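Local atomic coordinates of chitooligosaccharide oxidase (Gibberella zeae, PDB entry 6Y0R), a protein that oxidises the C1 hydroxyl of chitooligosaccharides to the lactone with a bicovalently bound FAD, reducing molecular oxygen to hydrogen peroxide. Residues Val157-His162 against Val220-Gln225; Ala163-Tyr168 against Ala212-Gly217; Tyr116-Ala121 against Leu134-Thr139. One frame throughout, in Å; residues are numbered along the deposited sequence.

Contact 1: residues Val157-His162 against Val220-Gln225. With FAD (flavin-adenine dinucleotide), chain B.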
loop_
_atom_site.group_PDB
_atom_site.type_symbol
_atom_site.label_atom_id
_atom_site.label_comp_id
_atom_site.label_asym_id
_atom_site.label_seq_id
_atom_site.Cartn_x
_atom_site.Cartn_y
_atom_site.Cartn_z
ATOM N N VAL A 157 8.261 -4.748 -1.452
ATOM C CA VAL A 157 7.496 -3.508 -1.725
ATOM C C VAL A 157 8.424 -2.312 -1.568
ATOM O O VAL A 157 9.237 -2.258 -0.653
ATOM C CB VAL A 157 6.277 -3.411 -0.795
ATOM C CG1 VAL A 157 5.714 -2.003 -0.719
ATOM C CG2 VAL A 157 5.243 -4.415 -1.206
ATOM N N GLY A 158 8.294 -1.333 -2.458
ATOM C CA GLY A 158 9.084 -0.113 -2.295
ATOM C C GLY A 158 8.535 0.759 -1.191
ATOM O O GLY A 158 7.319 0.931 -1.121
ATOM N N LEU A 159 9.370 1.401 -0.480
ATOM C CA LEU A 159 8.849 2.304 0.561
ATOM C C LEU A 159 8.260 3.536 -0.133
ATOM O O LEU A 159 7.230 4.054 0.348
ATOM C CB LEU A 159 10.028 2.725 1.432
ATOM C CG LEU A 159 9.822 3.715 2.561
ATOM C CD1 LEU A 159 8.887 3.213 3.645
ATOM C CD2 LEU A 159 10.961 4.579 2.975
ATOM N N GLY A 160 8.673 3.976 -1.204
ATOM C CA GLY A 160 8.069 5.111 -1.929
ATOM C C GLY A 160 6.584 4.930 -2.161
ATOM O O GLY A 160 5.786 5.716 -1.584
ATOM N N GLY A 161 6.179 3.951 -2.952
ATOM C CA GLY A 161 4.756 3.830 -3.248
ATOM C C GLY A 161 3.979 3.562 -1.976
ATOM O O GLY A 161 2.872 4.060 -1.807
ATOM N N HIS A 162 4.539 2.752 -1.083
ATOM C CA HIS A 162 3.831 2.287 0.126
ATOM C C HIS A 162 3.485 3.466 1.015
ATOM O O HIS A 162 2.327 3.644 1.374
ATOM C CB HIS A 162 4.782 1.319 0.869
ATOM C CG HIS A 162 4.122 0.463 1.887
ATOM N ND1 HIS A 162 4.442 0.497 3.239
ATOM C CD2 HIS A 162 3.216 -0.513 1.719
ATOM C CE1 HIS A 162 3.727 -0.464 3.834
ATOM N NE2 HIS A 162 2.984 -1.090 2.936
ATOM N N VAL A 220 12.397 12.023 -3.172
ATOM C CA VAL A 220 13.770 11.421 -3.266
ATOM C C VAL A 220 14.311 11.117 -1.865
ATOM O O VAL A 220 15.328 10.416 -1.812
ATOM C CB VAL A 220 14.755 12.337 -4.022
ATOM C CG1 VAL A 220 14.407 12.407 -5.483
ATOM C CG2 VAL A 220 14.793 13.723 -3.412
ATOM N N GLU A 221 13.670 11.591 -0.818
ATOM C CA GLU A 221 13.983 11.266 0.599
ATOM C C GLU A 221 12.727 11.402 1.449
ATOM O O GLU A 221 11.952 12.380 1.326
ATOM C CB GLU A 221 15.089 12.174 1.147
ATOM C CG GLU A 221 15.697 11.653 2.444
ATOM C CD GLU A 221 16.724 12.592 3.072
ATOM O OE1 GLU A 221 17.919 12.391 2.808
ATOM O OE2 GLU A 221 16.316 13.520 3.833
ATOM N N LEU A 222 12.569 10.477 2.374
ATOM C CA LEU A 222 11.517 10.495 3.383
ATOM C C LEU A 222 12.195 10.454 4.736
ATOM O O LEU A 222 13.122 9.643 4.888
ATOM C CB LEU A 222 10.618 9.264 3.221
ATOM C CG LEU A 222 9.826 9.268 1.918
ATOM C CD1 LEU A 222 9.249 7.902 1.622
ATOM C CD2 LEU A 222 8.732 10.313 2.029
ATOM N N GLU A 223 11.727 11.276 5.656
ATOM C CA GLU A 223 12.247 11.266 7.038
ATOM C C GLU A 223 11.130 10.793 7.949
ATOM O O GLU A 223 10.006 11.267 7.839
ATOM C CB GLU A 223 12.758 12.647 7.446
ATOM C CG GLU A 223 13.408 12.627 8.825
ATOM C CD GLU A 223 14.246 13.845 9.171
ATOM O OE1 GLU A 223 13.979 14.948 8.588
ATOM O OE2 GLU A 223 15.169 13.677 10.014
ATOM N N PHE A 224 11.460 9.955 8.919
ATOM C CA PHE A 224 10.496 9.372 9.875
ATOM C C PHE A 224 11.024 9.453 11.306
ATOM O O PHE A 224 12.243 9.378 11.518
ATOM C CB PHE A 224 10.286 7.878 9.596
ATOM C CG PHE A 224 9.766 7.535 8.220
ATOM C CD1 PHE A 224 10.629 7.444 7.144
ATOM C CD2 PHE A 224 8.396 7.366 8.027
ATOM C CE1 PHE A 224 10.142 7.151 5.878
ATOM C CE2 PHE A 224 7.903 7.081 6.761
ATOM C CZ PHE A 224 8.786 6.949 5.701
ATOM N N GLN A 225 10.107 9.479 12.248
ATOM C CA GLN A 225 10.401 9.201 13.671
ATOM C C GLN A 225 10.183 7.702 13.872
ATOM O O GLN A 225 9.010 7.251 13.898
ATOM C CB GLN A 225 9.521 10.019 14.611
ATOM C CG GLN A 225 9.820 9.731 16.083
ATOM C CD GLN A 225 11.279 9.934 16.443
ATOM O OE1 GLN A 225 11.849 10.980 16.154
ATOM N NE2 GLN A 225 11.915 8.920 17.031
HETATM P PA FAD B . 5.488 1.531 -7.476
HETATM O O1A FAD B . 4.749 0.783 -8.510
HETATM O O2A FAD B . 6.921 1.831 -7.661
HETATM O O5B FAD B . 4.756 2.908 -7.157
HETATM C C5B FAD B . 3.417 2.962 -6.663
HETATM C C4B FAD B . 2.844 4.344 -6.914
HETATM O O4B FAD B . 3.602 5.326 -6.162
HETATM C C3B FAD B . 2.880 4.873 -8.363
HETATM O O3B FAD B . 1.834 5.828 -8.583
HETATM C C2B FAD B . 4.228 5.577 -8.416
HETATM O O2B FAD B . 4.364 6.524 -9.480
HETATM C C1B FAD B . 4.269 6.213 -7.053
HETATM N N9A FAD B . 5.606 6.461 -6.537
HETATM C C8A FAD B . 6.519 5.508 -6.169
HETATM N N7A FAD B . 7.657 6.037 -5.738
HETATM C C5A FAD B . 7.465 7.410 -5.843
HETATM C C6A FAD B . 8.298 8.508 -5.553
HETATM N N6A FAD B . 9.519 8.345 -5.038
HETATM N N1A FAD B . 7.828 9.763 -5.799
HETATM C C2A FAD B . 6.596 9.865 -6.336
HETATM N N3A FAD B . 5.713 8.905 -6.627
HETATM C C4A FAD B . 6.211 7.682 -6.361
HETATM N N1 FAD B . 0.249 -2.616 0.973
HETATM C C2 FAD B . 0.010 -2.443 2.282
HETATM O O2 FAD B . -0.467 -1.333 2.719
HETATM N N3 FAD B . 0.314 -3.443 3.160
HETATM C C4 FAD B . 0.857 -4.660 2.779
HETATM O O4 FAD B . 1.124 -5.526 3.630
HETATM C C4X FAD B . 1.129 -4.864 1.404
HETATM N N5 FAD B . 1.705 -6.002 1.009
HETATM C C5X FAD B . 2.077 -6.107 -0.312
HETATM C C6 FAD B . 2.761 -7.274 -0.748
HETATM C C7 FAD B . 3.131 -7.428 -2.073
HETATM C C7M FAD B . 3.835 -8.688 -2.538
HETATM C C8 FAD B . 2.875 -6.353 -3.021
HETATM C C8M FAD B . 3.355 -6.388 -4.458
HETATM C C9 FAD B . 2.158 -5.223 -2.577
HETATM C C9A FAD B . 1.751 -5.088 -1.242
HETATM N N10 FAD B . 1.077 -3.933 -0.809
HETATM C C10 FAD B . 0.770 -3.762 0.547
HETATM C "C1'" FAD B . 0.694 -2.866 -1.738
HETATM C "C2'" FAD B . 1.763 -1.773 -1.799
HETATM O "O2'" FAD B . 1.699 -0.937 -0.642
HETATM C "C3'" FAD B . 1.520 -0.959 -3.044
HETATM O "O3'" FAD B . 1.640 -1.881 -4.152
HETATM C "C4'" FAD B . 2.533 0.184 -3.135
HETATM O "O4'" FAD B . 2.008 1.297 -3.880
HETATM C "C5'" FAD B . 3.793 -0.323 -3.777
HETATM O "O5'" FAD B . 4.842 0.662 -3.704
HETATM P P FAD B . 6.056 0.507 -4.711
HETATM O O1P FAD B . 7.018 1.607 -4.455
HETATM O O2P FAD B . 6.586 -0.880 -4.732
HETATM O O3P FAD B . 5.289 0.667 -6.129
#
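Gly158 N donates to FAD O2P at 2.9 Å, with an N-H...O angle of 158°. Gly161 N reaches the other non-bridging oxygen of this phosphate, FAD O1P, also at 2.9 Å but less straight, at 144°. Both donors are backbone groups at the start of helix 159-165, where Gly158 is the N-cap. The phosphate is the one next to the ribityl chain, and the positive end of the helix dipole would favour its negative charge. The glycines keep the backbone bare on this side. The cofactor therefore lies close to the chain, and Gly160 C is 3.9 Å from FAD N7A of the adenine. Val157 leads into the helix. Its CG2 sits over a face of the benzene part of the flavin, 3.5 Å from FAD C9, while its CG1 turns to the ribityl end.

On its other side the same helix turn packs on strand 218-228. The link is Leu159, which reaches away from the cofactor with CG anti to the backbone N (chi1 177°). Its CD2 meets Leu222 CD1 tip to tip at 4.0 Å. The same methyl approaches the Phe224 ring obliquely, 4.0 Å from CE1. Leu222 and Phe224 alternate with Glu221 and Glu223, so one side of the strand is apolar and faces the helix. Ile128 of strand 125-128 and Leu134 of helix 134-145 also touch Leu159. Leu159, Leu222 and Phe224 are all buried. This is a glycine-rich helix N-terminus that binds a phosphate of FAD, set against a sheet of the PCMH-type FAD-binding domain.

Contact 2: residues Ala163-Tyr168 against Ala212-Gly217. With FAD (flavin-adenine dinucleotide), chain B.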
loop_
_atom_site.group_PDB
_atom_site.type_symbol
_atom_site.label_atom_id
_atom_site.label_comp_id
_atom_site.label_asym_id
_atom_site.label_seq_id
_atom_site.Cartn_x
_atom_site.Cartn_y
_atom_site.Cartn_z
ATOM N N ALA A 163 4.504 4.253 1.389
ATOM C CA ALA A 163 4.336 5.362 2.356
ATOM C C ALA A 163 3.586 6.535 1.725
ATOM O O ALA A 163 2.897 7.224 2.472
ATOM C CB ALA A 163 5.667 5.853 2.868
ATOM N N LEU A 164 3.703 6.760 0.430
ATOM C CA LEU A 164 3.033 7.927 -0.209
ATOM C C LEU A 164 1.525 7.714 -0.303
ATOM O O LEU A 164 0.800 8.691 -0.614
ATOM C CB LEU A 164 3.694 8.188 -1.558
ATOM C CG LEU A 164 5.144 8.689 -1.486
ATOM C CD1 LEU A 164 5.746 8.745 -2.875
ATOM C CD2 LEU A 164 5.280 9.998 -0.739
ATOM N N HIS A 165 1.036 6.490 -0.091
ATOM C CA HIS A 165 -0.426 6.209 -0.136
ATOM C C HIS A 165 -0.946 5.651 1.179
ATOM O O HIS A 165 -2.185 5.451 1.256
ATOM C CB HIS A 165 -0.730 5.233 -1.279
ATOM C CG HIS A 165 -0.174 5.744 -2.564
ATOM N ND1 HIS A 165 -0.824 6.631 -3.377
ATOM C CD2 HIS A 165 1.029 5.517 -3.128
ATOM C CE1 HIS A 165 -0.069 6.900 -4.444
ATOM N NE2 HIS A 165 1.141 6.277 -4.239
ATOM N N GLY A 166 -0.092 5.341 2.153
ATOM C CA GLY A 166 -0.604 4.864 3.440
ATOM C C GLY A 166 0.428 3.978 4.100
ATOM O O GLY A 166 1.436 4.515 4.642
ATOM N N GLY A 167 0.233 2.684 3.907
ATOM C CA GLY A 167 1.173 1.645 4.367
ATOM C C GLY A 167 0.660 0.935 5.597
ATOM O O GLY A 167 0.911 1.393 6.708
ATOM N N TYR A 168 -0.084 -0.141 5.396
ATOM C CA TYR A 168 -0.816 -0.836 6.473
ATOM C C TYR A 168 -0.105 -2.153 6.774
ATOM O O TYR A 168 0.078 -2.974 5.867
ATOM C CB TYR A 168 -2.263 -1.080 6.064
ATOM C CG TYR A 168 -3.026 -1.871 7.085
ATOM C CD1 TYR A 168 -3.655 -1.259 8.164
ATOM C CD2 TYR A 168 -3.144 -3.243 6.937
ATOM C CE1 TYR A 168 -4.339 -2.033 9.112
ATOM C CE2 TYR A 168 -3.818 -4.014 7.874
ATOM C CZ TYR A 168 -4.423 -3.406 8.959
ATOM O OH TYR A 168 -5.109 -4.259 9.816
ATOM N N ALA A 212 -1.346 11.018 -1.115
ATOM C CA ALA A 212 -1.536 11.219 -2.576
ATOM C C ALA A 212 -0.197 11.596 -3.199
ATOM O O ALA A 212 -0.109 12.378 -4.145
ATOM C CB ALA A 212 -2.609 12.276 -2.788
ATOM N N GLY A 213 0.868 10.972 -2.703
ATOM C CA GLY A 213 2.240 11.419 -2.984
ATOM C C GLY A 213 2.800 11.095 -4.356
ATOM O O GLY A 213 3.998 11.387 -4.538
ATOM N N ALA A 214 2.051 10.563 -5.321
ATOM C CA ALA A 214 2.520 10.423 -6.717
ATOM C C ALA A 214 2.270 11.714 -7.523
ATOM O O ALA A 214 2.792 11.808 -8.637
ATOM C CB ALA A 214 1.869 9.263 -7.388
ATOM N N ASN A 215 1.545 12.662 -6.949
ATOM C CA ASN A 215 0.894 13.760 -7.739
ATOM C C ASN A 215 1.797 14.991 -7.878
ATOM O O ASN A 215 1.436 15.850 -8.701
ATOM C CB ASN A 215 -0.434 14.185 -7.104
ATOM C CG ASN A 215 -1.545 13.225 -7.429
ATOM O OD1 ASN A 215 -2.034 13.240 -8.544
ATOM N ND2 ASN A 215 -1.897 12.344 -6.497
ATOM N N PHE A 216 2.904 15.128 -7.133
ATOM C CA PHE A 216 3.498 16.475 -6.888
ATOM C C PHE A 216 4.973 16.517 -7.270
ATOM O O PHE A 216 5.613 17.529 -6.929
ATOM C CB PHE A 216 3.253 16.905 -5.445
ATOM C CG PHE A 216 1.810 16.778 -5.018
ATOM C CD1 PHE A 216 0.831 17.600 -5.550
ATOM C CD2 PHE A 216 1.415 15.813 -4.110
ATOM C CE1 PHE A 216 -0.486 17.498 -5.153
ATOM C CE2 PHE A 216 0.097 15.712 -3.722
ATOM C CZ PHE A 216 -0.860 16.526 -4.262
ATOM N N GLY A 217 5.486 15.495 -7.944
ATOM C CA GLY A 217 6.923 15.402 -8.255
ATOM C C GLY A 217 7.512 14.096 -7.767
ATOM O O GLY A 217 6.763 13.207 -7.380
HETATM P PA FAD B . 5.488 1.531 -7.476
HETATM O O1A FAD B . 4.749 0.783 -8.510
HETATM O O2A FAD B . 6.921 1.831 -7.661
HETATM O O5B FAD B . 4.756 2.908 -7.157
HETATM C C5B FAD B . 3.417 2.962 -6.663
HETATM C C4B FAD B . 2.844 4.344 -6.914
HETATM O O4B FAD B . 3.602 5.326 -6.162
HETATM C C3B FAD B . 2.880 4.873 -8.363
HETATM O O3B FAD B . 1.834 5.828 -8.583
HETATM C C2B FAD B . 4.228 5.577 -8.416
HETATM O O2B FAD B . 4.364 6.524 -9.480
HETATM C C1B FAD B . 4.269 6.213 -7.053
HETATM N N9A FAD B . 5.606 6.461 -6.537
HETATM C C8A FAD B . 6.519 5.508 -6.169
HETATM N N7A FAD B . 7.657 6.037 -5.738
HETATM C C5A FAD B . 7.465 7.410 -5.843
HETATM C C6A FAD B . 8.298 8.508 -5.553
HETATM N N6A FAD B . 9.519 8.345 -5.038
HETATM N N1A FAD B . 7.828 9.763 -5.799
HETATM C C2A FAD B . 6.596 9.865 -6.336
HETATM N N3A FAD B . 5.713 8.905 -6.627
HETATM C C4A FAD B . 6.211 7.682 -6.361
HETATM N N1 FAD B . 0.249 -2.616 0.973
HETATM C C2 FAD B . 0.010 -2.443 2.282
HETATM O O2 FAD B . -0.467 -1.333 2.719
HETATM N N3 FAD B . 0.314 -3.443 3.160
HETATM C C4 FAD B . 0.857 -4.660 2.779
HETATM O O4 FAD B . 1.124 -5.526 3.630
HETATM C C4X FAD B . 1.129 -4.864 1.404
HETATM N N5 FAD B . 1.705 -6.002 1.009
HETATM C C5X FAD B . 2.077 -6.107 -0.312
HETATM C C6 FAD B . 2.761 -7.274 -0.748
HETATM C C7 FAD B . 3.131 -7.428 -2.073
HETATM C C7M FAD B . 3.835 -8.688 -2.538
HETATM C C8 FAD B . 2.875 -6.353 -3.021
HETATM C C8M FAD B . 3.355 -6.388 -4.458
HETATM C C9 FAD B . 2.158 -5.223 -2.577
HETATM C C9A FAD B . 1.751 -5.088 -1.242
HETATM N N10 FAD B . 1.077 -3.933 -0.809
HETATM C C10 FAD B . 0.770 -3.762 0.547
HETATM C "C1'" FAD B . 0.694 -2.866 -1.738
HETATM C "C2'" FAD B . 1.763 -1.773 -1.799
HETATM O "O2'" FAD B . 1.699 -0.937 -0.642
HETATM C "C3'" FAD B . 1.520 -0.959 -3.044
HETATM O "O3'" FAD B . 1.640 -1.881 -4.152
HETATM C "C4'" FAD B . 2.533 0.184 -3.135
HETATM O "O4'" FAD B . 2.008 1.297 -3.880
HETATM C "C5'" FAD B . 3.793 -0.323 -3.777
HETATM O "O5'" FAD B . 4.842 0.662 -3.704
HETATM P P FAD B . 6.056 0.507 -4.711
HETATM O O1P FAD B . 7.018 1.607 -4.455
HETATM O O2P FAD B . 6.586 -0.880 -4.732
HETATM O O3P FAD B . 5.289 0.667 -6.129
#
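Leu164, near the end of helix 159-165, meets Gly213 in a type I beta turn that runs from Ala212 to Asn215. Both segments belong to the FAD pocket of the PCMH-type domain. One backbone hydrogen bond joins them. Gly213 N donates to Leu164 O at 3.1 Å and nearly straight, at 166°, with the donor tilted from the carbonyl plane.

The turn also has bonds of its own. Ala212 O accepts from Asn215 N and from Asn215 ND2, the latter at 3.0 Å. Both donors arrive from the same face of the carbonyl, and Ala212 O lies nearly in the plane of the Asn215 amide. Asn215 OD1 is taken by Ile488 N, so both ends of this amide have a partner.

The apolar contact is close because Gly213 has no side chain. Leu164 CB lies 3.8 Å from Gly213 CA. The Leu164 side chain runs on past the glycine, with CG beside its own backbone N (chi1 -68°). Its CD1 ends over a face of the adenine, 3.7 Å from FAD C4A. His165 CE1 touches Ala214 CB at 4.2 Å, at the edge of the imidazole and near its plane.

Bonds to FAD complete the group. His165 NE2 donates to the ribose oxygen FAD O4B at 3.3 Å, a long bond. Beyond the helix, Gly166 and Gly167 both take positive phi and carry the chain to the flavin. There the Tyr168 backbone pairs with the pyrimidine edge: Tyr168 N donates to FAD O2 at 3.0 Å, and FAD N3 donates to Tyr168 O at 2.8 Å.

Contact 3: residues Tyr116-Ala121 against Leu134-Thr139; sequences YSVKLA and LGHVAT
The ring of Tyr116 turns its edge to a face of the His136 imidazole in an offset edge-to-face pair. The planes stand at 85° and the centroids are 5.4 Å apart. The nearest approach is from Tyr116 CD1 to His136 NE2, at 3.6 Å. In the plane of the imidazole, at its edge, lies the backbone oxygen of the same tyrosine: Tyr116 O is 3.1 Å from His136 NE2. Tyr116 holds its CG between its own backbone N and carbonyl carbon (chi1 55°), which folds the ring back beside its own carbonyl, and both meet the histidine. His136 ND1 is hydrogen-bonded to Asn327 OD1.

Val118, on strand 118-120, slides past the imidazole. Its CG2 approaches the ring obliquely, 3.9 Å from His136 CD2. The same methyl lies 4.1 Å from Val137 CA, against the backbone of helix 134-145. Residues 116-121 thus meet the helix through apolar and aromatic contacts, with Gln144 further along adding hydrogen bonds to Val118 O and Leu120 N of the strand backbone. The bond to Asn327 OD1 is consistent with a proton on His136 ND1.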
loop_
_atom_site.group_PDB
_atom_site.type_symbol
_atom_site.label_atom_id
_atom_site.label_comp_id
_atom_site.label_asym_id
_atom_site.label_seq_id
_atom_site.Cartn_x
_atom_site.Cartn_y
_atom_site.Cartn_z
ATOM N N TYR A 116 18.662 3.288 -2.370
ATOM C CA TYR A 116 17.999 2.461 -1.332
ATOM C C TYR A 116 18.658 2.725 0.024
ATOM O O TYR A 116 18.524 1.897 0.926
ATOM C CB TYR A 116 17.971 0.990 -1.755
ATOM C CG TYR A 116 19.295 0.366 -2.112
ATOM C CD1 TYR A 116 20.173 -0.041 -1.121
ATOM C CD2 TYR A 116 19.624 0.123 -3.428
ATOM C CE1 TYR A 116 21.392 -0.616 -1.446
ATOM C CE2 TYR A 116 20.839 -0.450 -3.774
ATOM C CZ TYR A 116 21.716 -0.820 -2.778
ATOM O OH TYR A 116 22.889 -1.420 -3.143
ATOM N N SER A 117 19.260 3.906 0.203
ATOM C CA SER A 117 19.948 4.294 1.456
ATOM C C SER A 117 18.954 4.340 2.612
ATOM O O SER A 117 17.865 4.941 2.458
ATOM C CB SER A 117 20.633 5.638 1.283
ATOM O OG SER A 117 21.095 6.093 2.529
ATOM N N VAL A 118 19.297 3.736 3.744
ATOM C CA VAL A 118 18.574 3.895 5.021
ATOM C C VAL A 118 19.570 4.425 6.037
ATOM O O VAL A 118 20.571 3.686 6.310
ATOM C CB VAL A 118 18.008 2.546 5.491
ATOM C CG1 VAL A 118 17.297 2.708 6.824
ATOM C CG2 VAL A 118 17.139 1.891 4.442
ATOM N N LYS A 119 19.307 5.584 6.623
ATOM C CA LYS A 119 20.224 6.217 7.613
ATOM C C LYS A 119 19.481 6.514 8.902
ATOM O O LYS A 119 18.673 7.461 8.949
ATOM C CB LYS A 119 20.841 7.481 7.005
ATOM C CG LYS A 119 21.717 7.246 5.785
ATOM C CD LYS A 119 22.310 8.538 5.240
ATOM C CE LYS A 119 23.085 8.336 3.952
ATOM N NZ LYS A 119 23.408 9.646 3.321
ATOM N N LEU A 120 19.816 5.908 9.909
ATOM C CA LEU A 120 19.216 6.141 11.232
ATOM C C LEU A 120 20.157 7.028 12.031
ATOM O O LEU A 120 21.347 6.652 12.162
ATOM C CB LEU A 120 19.057 4.793 11.929
ATOM C CG LEU A 120 18.522 4.729 13.349
ATOM C CD1 LEU A 120 17.108 5.249 13.431
ATOM C CD2 LEU A 120 18.678 3.406 14.090
ATOM N N ALA A 121 19.550 7.953 12.654
ATOM C CA ALA A 121 20.275 8.961 13.473
ATOM C C ALA A 121 20.133 8.612 14.954
ATOM O O ALA A 121 19.235 7.822 15.333
ATOM C CB ALA A 121 19.750 10.340 13.151
ATOM N N LEU A 134 10.843 -2.587 1.589
ATOM C CA LEU A 134 10.445 -2.642 3.014
ATOM C C LEU A 134 11.368 -3.613 3.764
ATOM O O LEU A 134 11.672 -3.351 4.916
ATOM C CB LEU A 134 8.995 -3.080 3.153
ATOM C CG LEU A 134 7.976 -2.143 2.550
ATOM C CD1 LEU A 134 6.596 -2.677 2.825
ATOM C CD2 LEU A 134 8.124 -0.739 3.082
ATOM N N GLY A 135 11.734 -4.737 3.171
ATOM C CA GLY A 135 12.615 -5.701 3.885
ATOM C C GLY A 135 13.969 -5.096 4.154
ATOM O O GLY A 135 14.556 -5.297 5.254
ATOM N N HIS A 136 14.464 -4.273 3.234
ATOM C CA HIS A 136 15.767 -3.589 3.403
ATOM C C HIS A 136 15.623 -2.499 4.463
ATOM O O HIS A 136 16.489 -2.337 5.312
ATOM C CB HIS A 136 16.260 -3.054 2.069
ATOM C CG HIS A 136 17.548 -2.325 2.188
ATOM N ND1 HIS A 136 18.732 -2.972 2.602
ATOM C CD2 HIS A 136 17.860 -1.031 1.959
ATOM C CE1 HIS A 136 19.716 -2.077 2.585
ATOM N NE2 HIS A 136 19.206 -0.870 2.197
ATOM N N VAL A 137 14.532 -1.747 4.449
ATOM C CA VAL A 137 14.208 -0.779 5.513
ATOM C C VAL A 137 14.241 -1.485 6.864
ATOM O O VAL A 137 14.912 -0.980 7.810
ATOM C CB VAL A 137 12.842 -0.123 5.292
ATOM C CG1 VAL A 137 12.395 0.697 6.494
ATOM C CG2 VAL A 137 12.905 0.742 4.047
ATOM N N ALA A 138 13.484 -2.586 6.986
ATOM C CA ALA A 138 13.335 -3.257 8.293
ATOM C C ALA A 138 14.706 -3.807 8.732
ATOM O O ALA A 138 15.090 -3.608 9.910
ATOM C CB ALA A 138 12.327 -4.360 8.241
ATOM N N THR A 139 15.445 -4.406 7.798
ATOM C CA THR A 139 16.763 -5.016 8.123
ATOM C C THR A 139 17.711 -3.921 8.626
ATOM O O THR A 139 18.399 -4.088 9.672
ATOM C CB THR A 139 17.328 -5.760 6.911
ATOM O OG1 THR A 139 16.414 -6.820 6.623
ATOM C CG2 THR A 139 18.698 -6.346 7.174
#

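In the fold
From the N terminus, contact 3 comes first. It closes a short loop of 12 residues that contains strand 125-128 and sets strand 118-120 beside helix 134-145. Contact 1 opens later, at 157, and closes at 220-225, so the two are in series. Contact 2 is nested inside the loop of contact 1. Contacts 1 and 2 share helix 159-165 and both touch FAD; their centres are about 9 Å apart. Contacts 1 and 3 reach the same antiparallel sheet and meet where Val157 O lies 2.8 Å from Leu134 N, a probable hydrogen bond. Contacts 2 and 3 do not touch. All three lie within the PCMH-type FAD-binding domain.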